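Local structure of nicotinate phosphoribosyltransferase (Porphyromonas gingivalis, 2IM5) at residues A[353-356]-A[361-364]; A[217-222]-A[229-234]; A[149-154]-A[331-336]; A[168-171]-A[175-178]; A[285-290]-A[321-326]. The protein probably catalyses the ATP-dependent synthesis of nicotinate ribonucleotide from nicotinate and phosphoribosyl diphosphate, a step of NAD biosynthesis. All blocks are in the same frame, centred on the assembly; numbering follows the deposited sequence.

Contact 1 (A[353-356]-A[361-364]); sequences KCKM and DWHY
Cys354 and His363 face each other as an antiparallel hydrogen-bonded pair in a beta hairpin. The hairpin joins strand 347-355 to the short strand 363-364 at one edge of the antiparallel sheet. Cys354 N donates to His363 O at 2.9 Å. In return, His363 N donates to Cys354 O at 2.8 Å. Lys353 and Tyr364 form the adjacent non-hydrogen-bonded pair. There Lys353 CA lies 3.1 Å from His363 O, a CA-H...O contact.

Outside this ladder the Trp362 indole stands between two lysines. Lys353 passes over one face and Lys355 over the opposite face. Both chains start with CG between the backbone N and the carbonyl carbon (chi1 64° and 54°), which turns them to the same indole. The Lys353 chain is then extended and lies across the ring system. Its NZ sits 3.9 Å from the centroid of the five-membered ring, almost on the ring normal, in a cation-pi contact. Lys355 bends at chi3 (60°), which brings CE over the five-membered ring at 3.5 Å from the centroid. Its NZ makes a second cation-pi contact from that face. The sandwich should hold the indole against rotation.

The face of the hairpin with Cys354 packs on Phe218 and Ala221 of helix 213-223. Asp360, in the turn, accepts hydrogen bonds from Met356 N and His363 NE2. At the indole rim, Cys354 CA lies 3.5 Å from Trp362 CZ3, near the ring plane.

Contact 2 (A[217-222]-A[229-234]); sequences QFHGAI and NYVAME
The His219 ring lies flat on the backbone of Ala232, and this is the tight part of the contact. It packs two consecutive helices, 213-223 and 228-240, against each other in the region matched by the NAPRTase family. Ala232 CA sits over the centre of the imidazole, 2° off the ring normal. This is a CH-pi contact. The small Ala232 side chain lets the two backbones come close: the CA atoms of His219 and Ala232 are 6.0 Å apart. Ala232 CB packs on the same ring. The imidazole is carried across by a chi1 of -73°, which sets CG beside the backbone N and opposite the carbonyl carbon.

Val231 forms the looser side. It touches the imidazole obliquely with CG1, and the two side chains approach at a slant. Val231 is partly exposed, whereas His219 and Ala232 are buried. The pairing across the two segments is wholly by packing.

Trp215 adds to the buried side. Its ring meets His219 edge to face, and its NE1 donates to Ala232 O. Phe25 also meets the His219 ring. On the tight side, Ala232 CA lies 3.7 Å from the centroid of the His219 ring.

Contact 3 (A[149-154]-A[331-336]); sequences RSKGEL and GTNLTN
Lys151 reaches from helix 141-157 to the short helix 332-335 and grips Asn333 with its ammonium group. CB leaves its own helix toward the other segment. CG sits beside the backbone N and opposite the carbonyl carbon. From there the chain is fully extended, so the lysine bridges the two helices, whose nearest CA atoms, those of Lys151 and Leu334, are 8.6 Å apart. CB and CG make no close approach to Asn333 or Leu334.

CD is the first atom to touch. It passes Asn333 OD1 at 3.6 Å and lies 3.7 Å from Leu334 CD2, where the lysine and leucine chains run past each other in opposite directions. CE comes next and sits 3.2 Å from Asn333 OD1. The tip, NZ, makes two hydrogen bonds to one residue. The bond to the backbone carbonyl, Lys151 NZ to Asn333 O, is short at 2.6 Å, with the donor tilted 32° from the carbonyl plane. The bond to the side-chain amide, Lys151 NZ to Asn333 OD1, is 3.0 Å long. Here the donor stands well above the amide plane, 56° out of it. Asn333 can chelate the ammonium because chi1 (173°) places its CG beside its own carbonyl carbon.

Asp337 OD2 adds a salt bridge to Lys151 NZ. The ammonium is thus held by two carbonyl oxygens and a carboxylate, which probably favours its charged form. Helix 332-335 directly follows strand 325-330 of the parallel sheet. Leu334 packs on Leu183 of helix 173-186, and Pro310 at the start of helix 310-320 touches both Lys151 and Asn333.

Contact 4 (A[168-171]-A[175-178]); sequences RRRF and VEDR
Arg170 and Glu176 form a buried salt bridge between the loop after strand 162-164 and helix 173-186. This is the strand-to-helix connection of a beta-alpha unit in the barrel-like phosphoribosyltransferase domain. Arg168 and Arg169, which come first, turn to other parts of the fold. Arg168 NH1 pairs with Glu120, and Arg169 NH2 donates to Ile347 O.

Arg170 is the residue that points at the helix. Its CG lies between the backbone N and the carbonyl carbon (chi1 66°), and the chain is extended from there to NE. CD passes 3.2 Å from Glu176 OE1, and the guanidinium then carries NH1 to the same oxygen. NH1 donates to Glu176 OE1 at 2.7 Å, with an N-H...O angle of 159°. The oxygen lies in the guanidinium plane and is met nearly in line with its C-O bond. The carboxylate itself is turned, its plane 68° from that of the guanidinium. Across these two segments one nitrogen meets one oxygen, consistent with the turned planes. Glu176 reaches out with an extended chain. Arg170 has a second acid, Asp9, which pairs with NH2. Two carboxylates, of Glu176 and Asp9, balance the charge of this buried guanidinium and help fix its position.

Phe171 ends the segment with apolar packing on Val175, in the first turn of the helix. Tyr132 stacks on the Phe171 ring. Across the contact, one methyl does the touching: Val175 CG2 lies 3.8 Å from Phe171 CD2 and 4.0 Å from Phe171 CB.

Contact 5 (A[285-290]-A[321-326]); sequences KAVRRY and AGRIKA
Helix 279-292 packs here against the loop that leads into strand 325-330 of the parallel sheet, in the region matched by the TIM-barrel-like NAPRTase family. Tyr290 and Ile324 make the apolar part. Their side chains cross at about a right angle, and Ile324 CD1 touches the ring at Tyr290 CE2, 4.1 Å away. The Ile324 chain is extended, with CG1 opposite the backbone N (chi1 -173°), which carries CD1 out to the tyrosine.

One helical turn back, Val287 meets the guanidinium of Arg323. Its CG2 lies over one face, 4.3 Å above the plane and toward the rim. Its CG1 is nearest to Arg323 NH2, at 4.1 Å. The arginine bends at chi3 (67°), and its side chain crosses the valine nearly perpendicularly. Glu284, on the helix of Val287, forms a salt bridge with Arg323 NH1. The valine therefore packs on a guanidinium whose polar rim is engaged by this acid.

Tyr290 and Ala286 touch Leu272 of strand 271-274. The helix thus lies on strand 271-274, while Ile324 also packs on Ile302 of strand 301-304, which stands between 271-274 and 325-330 in the sheet.

Overall arrangement
Along the chain, contacts 4, 2 and 5 close in turn inside the long loop spanned by contact 3, and contact 1 follows. Contacts 3 and 4 are neighbours, with centres 11 Å apart. They touch through Asn336 ND2 and Arg169 O and through the backbones of Thr335 and Phe171. Contacts 1 and 2 form a second pair, with centres 13 Å apart. The two pairs lie on opposite sides of the chain's centre. Contact 5 touches none of the others; its centre is about 25 Å from that of contact 2. Contacts 3, 4 and 5 involve the parallel-sheet, barrel-like domain, and contact 1 the antiparallel sheet. Contact 2 joins helix 228-240 to helix 213-223, which packs on Cys354 at the junction with that sheet.

Contact 1 (A[353-356]-A[361-364])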
# COMPACT_ATOMS: atom_id res chain seq x y z
N LYS A 353 0.42 4.83 -16.14
CA LYS A 353 1.46 4.92 -17.17
C LYS A 353 2.63 5.74 -16.64
O LYS A 353 2.48 6.50 -15.67
CB LYS A 353 0.90 5.55 -18.44
CG LYS A 353 0.44 6.99 -18.28
CD LYS A 353 -0.06 7.55 -19.61
CE LYS A 353 -0.42 9.02 -19.48
NZ LYS A 353 -0.94 9.58 -20.75
N CYS A 354 3.78 5.58 -17.27
CA CYS A 354 4.98 6.28 -16.85
C CYS A 354 5.98 6.41 -18.00
O CYS A 354 5.79 5.84 -19.08
CB CYS A 354 5.64 5.52 -15.71
SG CYS A 354 6.06 3.81 -16.13
N LYS A 355 7.04 7.16 -17.74
CA LYS A 355 8.11 7.35 -18.71
C LYS A 355 9.38 7.60 -17.90
O LYS A 355 9.32 8.05 -16.76
CB LYS A 355 7.81 8.54 -19.62
CG LYS A 355 7.50 9.83 -18.90
CD LYS A 355 7.42 11.00 -19.87
CE LYS A 355 6.35 10.82 -20.92
NZ LYS A 355 6.32 11.99 -21.85
N MET A 356 10.54 7.28 -18.49
CA MET A 356 11.82 7.43 -17.82
C MET A 356 12.26 8.89 -17.67
O MET A 356 12.86 9.28 -16.68
CB MET A 356 12.90 6.66 -18.59
CG MET A 356 14.21 6.54 -17.83
SD MET A 356 14.02 5.52 -16.34
CE MET A 356 15.01 4.12 -16.81
N ASP A 361 8.69 8.16 -24.30
CA ASP A 361 7.29 7.96 -24.63
C ASP A 361 6.60 7.43 -23.39
O ASP A 361 7.27 6.97 -22.45
CB ASP A 361 7.13 6.93 -25.75
CG ASP A 361 7.69 7.40 -27.08
OD1 ASP A 361 7.25 8.47 -27.56
OD2 ASP A 361 8.55 6.68 -27.64
N TRP A 362 5.28 7.48 -23.37
CA TRP A 362 4.53 6.95 -22.24
C TRP A 362 4.45 5.44 -22.39
O TRP A 362 4.34 4.93 -23.50
CB TRP A 362 3.10 7.52 -22.21
CG TRP A 362 3.01 8.90 -21.67
CD1 TRP A 362 2.76 10.05 -22.37
CD2 TRP A 362 3.15 9.29 -20.29
NE1 TRP A 362 2.72 11.12 -21.52
CE2 TRP A 362 2.96 10.69 -20.24
CE3 TRP A 362 3.40 8.59 -19.11
CZ2 TRP A 362 3.02 11.40 -19.04
CZ3 TRP A 362 3.47 9.30 -17.91
CH2 TRP A 362 3.28 10.70 -17.89
N HIS A 363 4.52 4.74 -21.26
CA HIS A 363 4.43 3.28 -21.25
C HIS A 363 3.36 2.91 -20.23
O HIS A 363 3.39 3.36 -19.09
CB HIS A 363 5.77 2.67 -20.82
CG HIS A 363 6.91 3.05 -21.72
ND1 HIS A 363 7.07 2.51 -22.98
CD2 HIS A 363 7.93 3.93 -21.56
CE1 HIS A 363 8.13 3.05 -23.56
NE2 HIS A 363 8.67 3.92 -22.71
N TYR A 364 2.39 2.11 -20.66
CA TYR A 364 1.31 1.68 -19.77
C TYR A 364 1.79 0.66 -18.76
O TYR A 364 2.64 -0.17 -19.08
CB TYR A 364 0.16 1.08 -20.57
CG TYR A 364 -0.64 2.09 -21.34
CD1 TYR A 364 -1.19 3.20 -20.70
CD2 TYR A 364 -0.84 1.95 -22.72
CE1 TYR A 364 -1.92 4.15 -21.41
CE2 TYR A 364 -1.58 2.89 -23.44
CZ TYR A 364 -2.11 3.99 -22.77
OH TYR A 364 -2.83 4.94 -23.47

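Contact 2 (A[217-222]-A[229-234])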
# COMPACT_ATOMS: atom_id res chain seq x y z
N GLN A 217 5.67 -2.49 -11.11
CA GLN A 217 4.98 -2.09 -12.34
C GLN A 217 5.77 -1.05 -13.13
O GLN A 217 5.80 -1.08 -14.35
CB GLN A 217 3.61 -1.53 -11.98
CG GLN A 217 2.64 -2.57 -11.49
CD GLN A 217 1.30 -1.95 -11.12
OE1 GLN A 217 1.16 -1.32 -10.07
NE2 GLN A 217 0.32 -2.09 -12.01
N PHE A 218 6.40 -0.11 -12.42
CA PHE A 218 7.20 0.91 -13.08
C PHE A 218 8.31 0.19 -13.84
O PHE A 218 8.55 0.48 -15.02
CB PHE A 218 7.80 1.86 -12.05
CG PHE A 218 8.79 2.83 -12.63
CD1 PHE A 218 8.37 3.89 -13.42
CD2 PHE A 218 10.16 2.68 -12.39
CE1 PHE A 218 9.29 4.79 -13.97
CE2 PHE A 218 11.09 3.56 -12.94
CZ PHE A 218 10.65 4.62 -13.73
N HIS A 219 8.96 -0.76 -13.18
CA HIS A 219 10.06 -1.51 -13.79
C HIS A 219 9.57 -2.34 -14.97
O HIS A 219 10.28 -2.50 -15.96
CB HIS A 219 10.74 -2.39 -12.74
CG HIS A 219 11.59 -1.63 -11.77
ND1 HIS A 219 12.95 -1.47 -11.94
CD2 HIS A 219 11.26 -0.94 -10.65
CE1 HIS A 219 13.42 -0.71 -10.97
NE2 HIS A 219 12.42 -0.38 -10.17
N GLY A 220 8.35 -2.86 -14.88
CA GLY A 220 7.82 -3.65 -15.97
C GLY A 220 7.57 -2.79 -17.20
O GLY A 220 7.81 -3.22 -18.32
N ALA A 221 7.09 -1.58 -16.98
CA ALA A 221 6.81 -0.66 -18.08
C ALA A 221 8.07 -0.15 -18.74
O ALA A 221 8.12 -0.00 -19.96
CB ALA A 221 5.98 0.51 -17.57
N ILE A 222 9.10 0.13 -17.94
CA ILE A 222 10.36 0.64 -18.46
C ILE A 222 11.33 -0.44 -18.96
O ILE A 222 11.86 -0.32 -20.06
CB ILE A 222 11.10 1.48 -17.38
CG1 ILE A 222 10.20 2.61 -16.88
CG2 ILE A 222 12.39 2.05 -17.94
CD1 ILE A 222 9.68 3.53 -17.98
N ASN A 229 10.57 -8.10 -12.19
CA ASN A 229 10.77 -8.51 -10.81
C ASN A 229 12.24 -8.46 -10.40
O ASN A 229 12.57 -7.92 -9.34
CB ASN A 229 10.24 -9.94 -10.59
CG ASN A 229 8.72 -9.99 -10.42
OD1 ASN A 229 8.04 -10.81 -11.07
ND2 ASN A 229 8.19 -9.14 -9.56
N TYR A 230 13.11 -9.00 -11.24
CA TYR A 230 14.54 -9.02 -10.92
C TYR A 230 15.17 -7.63 -10.74
O TYR A 230 15.81 -7.36 -9.73
CB TYR A 230 15.32 -9.78 -12.01
CG TYR A 230 16.78 -9.93 -11.68
CD1 TYR A 230 17.23 -10.96 -10.85
CD2 TYR A 230 17.72 -9.00 -12.14
CE1 TYR A 230 18.58 -11.07 -10.50
CE2 TYR A 230 19.06 -9.09 -11.80
CZ TYR A 230 19.49 -10.13 -10.99
OH TYR A 230 20.82 -10.21 -10.66
N VAL A 231 14.99 -6.76 -11.73
CA VAL A 231 15.55 -5.41 -11.64
C VAL A 231 14.91 -4.59 -10.51
O VAL A 231 15.57 -3.76 -9.88
CB VAL A 231 15.40 -4.66 -12.97
CG1 VAL A 231 16.11 -3.32 -12.89
CG2 VAL A 231 16.00 -5.49 -14.09
N ALA A 232 13.62 -4.81 -10.26
CA ALA A 232 12.94 -4.10 -9.19
C ALA A 232 13.60 -4.45 -7.85
O ALA A 232 13.85 -3.58 -7.02
CB ALA A 232 11.46 -4.46 -9.16
N MET A 233 13.89 -5.74 -7.64
CA MET A 233 14.53 -6.17 -6.40
C MET A 233 15.97 -5.64 -6.30
O MET A 233 16.39 -5.18 -5.24
CB MET A 233 14.53 -7.71 -6.29
CG MET A 233 13.17 -8.34 -5.97
SD MET A 233 13.23 -10.14 -5.69
CE MET A 233 12.79 -10.23 -4.12
N GLU A 234 16.72 -5.70 -7.40
CA GLU A 234 18.10 -5.20 -7.40
C GLU A 234 18.13 -3.70 -7.09
O GLU A 234 18.99 -3.24 -6.34
CB GLU A 234 18.78 -5.45 -8.75
CG GLU A 234 19.19 -6.90 -8.97
CD GLU A 234 20.43 -7.28 -8.18
OE1 GLU A 234 21.55 -6.94 -8.62
OE2 GLU A 234 20.30 -7.90 -7.11

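Contact 3 (A[149-154]-A[331-336])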
# COMPACT_ATOMS: atom_id res chain seq x y z
N ARG A 149 -11.61 -3.68 20.67
CA ARG A 149 -11.02 -4.28 21.86
C ARG A 149 -11.02 -5.80 21.70
O ARG A 149 -10.02 -6.47 21.98
CB ARG A 149 -11.79 -3.89 23.12
CG ARG A 149 -11.30 -4.64 24.34
CD ARG A 149 -11.97 -4.20 25.63
NE ARG A 149 -11.50 -5.00 26.76
CZ ARG A 149 -11.87 -4.82 28.03
NH1 ARG A 149 -12.72 -3.85 28.35
NH2 ARG A 149 -11.37 -5.61 28.97
N SER A 150 -12.14 -6.35 21.25
CA SER A 150 -12.25 -7.79 21.07
C SER A 150 -11.22 -8.30 20.09
O SER A 150 -10.57 -9.31 20.33
CB SER A 150 -13.65 -8.17 20.57
OG SER A 150 -14.63 -7.77 21.50
N LYS A 151 -11.08 -7.60 18.97
CA LYS A 151 -10.11 -7.99 17.96
C LYS A 151 -8.69 -7.97 18.53
O LYS A 151 -7.92 -8.90 18.33
CB LYS A 151 -10.20 -7.04 16.76
CG LYS A 151 -11.50 -7.15 15.98
CD LYS A 151 -11.61 -6.05 14.94
CE LYS A 151 -12.93 -6.11 14.21
NZ LYS A 151 -13.10 -4.98 13.27
N GLY A 152 -8.36 -6.91 19.26
CA GLY A 152 -7.04 -6.81 19.86
C GLY A 152 -6.76 -7.96 20.80
O GLY A 152 -5.70 -8.59 20.73
N GLU A 153 -7.71 -8.25 21.69
CA GLU A 153 -7.53 -9.33 22.66
C GLU A 153 -7.38 -10.67 21.95
O GLU A 153 -6.57 -11.51 22.35
CB GLU A 153 -8.71 -9.36 23.64
CG GLU A 153 -8.88 -8.06 24.43
CD GLU A 153 -10.08 -8.05 25.37
OE1 GLU A 153 -11.20 -8.40 24.93
OE2 GLU A 153 -9.92 -7.69 26.56
N LEU A 154 -8.14 -10.86 20.88
CA LEU A 154 -8.06 -12.10 20.12
C LEU A 154 -6.68 -12.30 19.50
O LEU A 154 -6.08 -13.37 19.62
CB LEU A 154 -9.12 -12.10 19.01
CG LEU A 154 -9.20 -13.37 18.15
CD1 LEU A 154 -9.74 -14.53 18.99
CD2 LEU A 154 -10.12 -13.13 16.96
N GLY A 331 -6.41 -4.41 7.13
CA GLY A 331 -6.85 -3.09 6.75
C GLY A 331 -8.25 -2.62 7.12
O GLY A 331 -8.54 -2.29 8.27
N THR A 332 -9.12 -2.58 6.12
CA THR A 332 -10.48 -2.11 6.27
C THR A 332 -11.29 -2.74 7.42
O THR A 332 -12.16 -2.08 7.99
CB THR A 332 -11.25 -2.25 4.94
OG1 THR A 332 -12.37 -1.35 4.94
CG2 THR A 332 -11.75 -3.67 4.74
N ASN A 333 -11.01 -3.99 7.76
CA ASN A 333 -11.73 -4.63 8.85
C ASN A 333 -11.52 -3.87 10.16
O ASN A 333 -12.36 -3.92 11.05
CB ASN A 333 -11.27 -6.08 9.04
CG ASN A 333 -11.88 -6.72 10.28
OD1 ASN A 333 -11.40 -6.52 11.40
ND2 ASN A 333 -12.95 -7.49 10.08
N LEU A 334 -10.41 -3.15 10.25
CA LEU A 334 -10.10 -2.38 11.45
C LEU A 334 -10.46 -0.91 11.34
O LEU A 334 -11.03 -0.33 12.26
CB LEU A 334 -8.60 -2.50 11.78
CG LEU A 334 -8.02 -3.88 12.11
CD1 LEU A 334 -6.52 -3.77 12.35
CD2 LEU A 334 -8.71 -4.43 13.35
N THR A 335 -10.14 -0.29 10.20
CA THR A 335 -10.38 1.14 10.02
C THR A 335 -11.74 1.55 9.47
O THR A 335 -12.06 2.74 9.42
CB THR A 335 -9.31 1.74 9.12
OG1 THR A 335 -9.44 1.19 7.81
CG2 THR A 335 -7.91 1.42 9.66
N ASN A 336 -12.54 0.58 9.04
CA ASN A 336 -13.86 0.91 8.53
C ASN A 336 -14.84 -0.20 8.86
O ASN A 336 -15.24 -0.98 8.00
CB ASN A 336 -13.82 1.13 7.01
CG ASN A 336 -15.00 1.95 6.52
OD1 ASN A 336 -16.09 1.88 7.09
ND2 ASN A 336 -14.79 2.72 5.46

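Contact 4 (A[168-171]-A[175-178])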
# COMPACT_ATOMS: atom_id res chain seq x y z
N ARG A 168 -6.04 4.03 3.50
CA ARG A 168 -6.74 4.41 2.28
C ARG A 168 -8.26 4.29 2.28
O ARG A 168 -8.94 5.08 1.63
CB ARG A 168 -6.16 3.64 1.10
CG ARG A 168 -4.85 4.22 0.62
CD ARG A 168 -4.20 3.33 -0.42
NE ARG A 168 -3.89 2.02 0.15
CZ ARG A 168 -3.42 0.99 -0.54
NH1 ARG A 168 -3.21 1.11 -1.84
NH2 ARG A 168 -3.17 -0.16 0.08
N ARG A 169 -8.80 3.32 3.02
CA ARG A 169 -10.26 3.15 3.07
C ARG A 169 -10.87 3.35 4.44
O ARG A 169 -11.99 2.91 4.69
CB ARG A 169 -10.63 1.77 2.54
CG ARG A 169 -10.38 1.63 1.06
CD ARG A 169 -10.78 0.28 0.53
NE ARG A 169 -10.46 0.19 -0.89
CZ ARG A 169 -10.72 -0.88 -1.64
NH1 ARG A 169 -11.32 -1.93 -1.10
NH2 ARG A 169 -10.39 -0.88 -2.93
N ARG A 170 -10.15 4.02 5.33
CA ARG A 170 -10.65 4.28 6.67
C ARG A 170 -11.95 5.10 6.60
O ARG A 170 -12.17 5.84 5.64
CB ARG A 170 -9.60 5.05 7.47
CG ARG A 170 -9.34 6.47 6.96
CD ARG A 170 -8.15 7.09 7.67
NE ARG A 170 -7.89 8.47 7.24
CZ ARG A 170 -6.77 9.13 7.52
NH1 ARG A 170 -5.81 8.55 8.23
NH2 ARG A 170 -6.61 10.37 7.08
N PHE A 171 -12.80 4.96 7.62
CA PHE A 171 -14.04 5.72 7.67
C PHE A 171 -13.67 7.19 7.81
O PHE A 171 -14.26 8.06 7.18
CB PHE A 171 -14.90 5.28 8.86
CG PHE A 171 -16.24 5.97 8.93
CD1 PHE A 171 -17.34 5.47 8.23
CD2 PHE A 171 -16.40 7.13 9.68
CE1 PHE A 171 -18.57 6.12 8.28
CE2 PHE A 171 -17.63 7.78 9.74
CZ PHE A 171 -18.72 7.28 9.04
N VAL A 175 -11.59 7.84 13.24
CA VAL A 175 -11.82 6.42 13.49
C VAL A 175 -10.50 5.63 13.49
O VAL A 175 -10.27 4.81 14.39
CB VAL A 175 -12.78 5.82 12.45
CG1 VAL A 175 -12.79 4.31 12.55
CG2 VAL A 175 -14.19 6.37 12.67
N GLU A 176 -9.63 5.86 12.50
CA GLU A 176 -8.36 5.14 12.46
C GLU A 176 -7.53 5.48 13.70
O GLU A 176 -6.87 4.61 14.27
CB GLU A 176 -7.55 5.47 11.20
CG GLU A 176 -6.15 4.81 11.22
CD GLU A 176 -5.30 5.03 9.94
OE1 GLU A 176 -5.51 6.02 9.20
OE2 GLU A 176 -4.40 4.19 9.71
N ASP A 177 -7.57 6.74 14.10
CA ASP A 177 -6.81 7.21 15.26
C ASP A 177 -7.24 6.46 16.53
O ASP A 177 -6.41 5.92 17.25
CB ASP A 177 -7.03 8.71 15.46
CG ASP A 177 -6.08 9.31 16.48
OD1 ASP A 177 -5.62 8.59 17.38
OD2 ASP A 177 -5.81 10.53 16.40
N ARG A 178 -8.54 6.45 16.79
CA ARG A 178 -9.06 5.78 17.98
C ARG A 178 -8.85 4.27 17.93
O ARG A 178 -8.50 3.66 18.93
CB ARG A 178 -10.55 6.10 18.16
CG ARG A 178 -11.19 5.47 19.40
CD ARG A 178 -10.36 5.74 20.65
NE ARG A 178 -10.88 5.03 21.81
CZ ARG A 178 -10.22 4.89 22.96
NH1 ARG A 178 -9.00 5.41 23.11
NH2 ARG A 178 -10.77 4.22 23.97

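Contact 5 (A[285-290]-A[321-326])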
# COMPACT_ATOMS: atom_id res chain seq x y z
N LYS A 285 3.51 -22.91 -2.91
CA LYS A 285 4.43 -22.41 -3.93
C LYS A 285 5.70 -21.86 -3.30
O LYS A 285 6.81 -22.17 -3.74
CB LYS A 285 3.77 -21.31 -4.77
CG LYS A 285 2.61 -21.78 -5.63
CD LYS A 285 1.96 -20.60 -6.35
CE LYS A 285 0.84 -21.05 -7.29
NZ LYS A 285 0.09 -19.86 -7.84
N ALA A 286 5.54 -21.04 -2.27
CA ALA A 286 6.67 -20.43 -1.57
C ALA A 286 7.59 -21.48 -0.97
O ALA A 286 8.80 -21.49 -1.23
CB ALA A 286 6.16 -19.50 -0.48
N VAL A 287 7.02 -22.37 -0.16
CA VAL A 287 7.80 -23.43 0.47
C VAL A 287 8.50 -24.30 -0.56
O VAL A 287 9.67 -24.65 -0.39
CB VAL A 287 6.92 -24.31 1.38
CG1 VAL A 287 7.71 -25.52 1.88
CG2 VAL A 287 6.42 -23.50 2.56
N ARG A 288 7.80 -24.65 -1.64
CA ARG A 288 8.40 -25.49 -2.66
C ARG A 288 9.57 -24.81 -3.37
O ARG A 288 10.62 -25.42 -3.59
CB ARG A 288 7.35 -25.92 -3.70
CG ARG A 288 7.96 -26.69 -4.87
CD ARG A 288 6.94 -27.46 -5.72
NE ARG A 288 6.03 -26.59 -6.47
CZ ARG A 288 4.86 -26.16 -6.02
NH1 ARG A 288 4.43 -26.52 -4.82
NH2 ARG A 288 4.10 -25.37 -6.78
N ARG A 289 9.40 -23.54 -3.73
CA ARG A 289 10.47 -22.83 -4.42
C ARG A 289 11.69 -22.64 -3.52
O ARG A 289 12.82 -22.75 -3.97
CB ARG A 289 9.97 -21.47 -4.92
CG ARG A 289 11.01 -20.68 -5.71
CD ARG A 289 11.63 -21.52 -6.83
NE ARG A 289 12.57 -20.72 -7.62
CZ ARG A 289 13.50 -21.23 -8.43
NH1 ARG A 289 13.64 -22.54 -8.55
NH2 ARG A 289 14.30 -20.41 -9.10
N TYR A 290 11.46 -22.33 -2.25
CA TYR A 290 12.58 -22.16 -1.33
C TYR A 290 13.40 -23.44 -1.25
O TYR A 290 14.63 -23.41 -1.23
CB TYR A 290 12.09 -21.78 0.07
CG TYR A 290 11.83 -20.30 0.27
CD1 TYR A 290 12.77 -19.35 -0.12
CD2 TYR A 290 10.66 -19.86 0.90
CE1 TYR A 290 12.56 -17.99 0.11
CE2 TYR A 290 10.44 -18.51 1.13
CZ TYR A 290 11.39 -17.57 0.74
OH TYR A 290 11.17 -16.22 0.97
N ALA A 321 1.89 -23.08 10.47
CA ALA A 321 2.52 -23.77 11.59
C ALA A 321 3.49 -24.86 11.16
O ALA A 321 3.13 -25.78 10.43
CB ALA A 321 1.45 -24.36 12.50
N GLY A 322 4.74 -24.74 11.59
CA GLY A 322 5.76 -25.72 11.27
C GLY A 322 6.32 -25.69 9.86
O GLY A 322 7.12 -26.56 9.51
N ARG A 323 5.95 -24.70 9.05
CA ARG A 323 6.45 -24.65 7.68
C ARG A 323 7.18 -23.34 7.36
O ARG A 323 8.25 -23.35 6.75
CB ARG A 323 5.30 -24.83 6.70
CG ARG A 323 4.33 -25.92 7.09
CD ARG A 323 3.31 -26.13 6.00
NE ARG A 323 3.95 -26.67 4.80
CZ ARG A 323 3.40 -26.65 3.60
NH1 ARG A 323 2.19 -26.11 3.43
NH2 ARG A 323 4.05 -27.17 2.56
N ILE A 324 6.59 -22.23 7.76
CA ILE A 324 7.18 -20.92 7.49
C ILE A 324 6.53 -19.94 8.45
O ILE A 324 5.39 -20.15 8.87
CB ILE A 324 6.89 -20.53 6.01
CG1 ILE A 324 7.62 -19.24 5.63
CG2 ILE A 324 5.38 -20.39 5.80
CD1 ILE A 324 7.64 -19.00 4.13
N LYS A 325 7.24 -18.88 8.81
CA LYS A 325 6.70 -17.90 9.74
C LYS A 325 5.64 -17.01 9.08
O LYS A 325 5.61 -16.85 7.86
CB LYS A 325 7.83 -17.06 10.33
CG LYS A 325 8.80 -17.89 11.17
CD LYS A 325 10.02 -17.12 11.59
CE LYS A 325 10.98 -18.01 12.36
NZ LYS A 325 12.28 -17.34 12.65
N ALA A 326 4.76 -16.44 9.90
CA ALA A 326 3.70 -15.59 9.36
C ALA A 326 3.40 -14.33 10.15
O ALA A 326 3.52 -14.31 11.37
CB ALA A 326 2.43 -16.41 9.20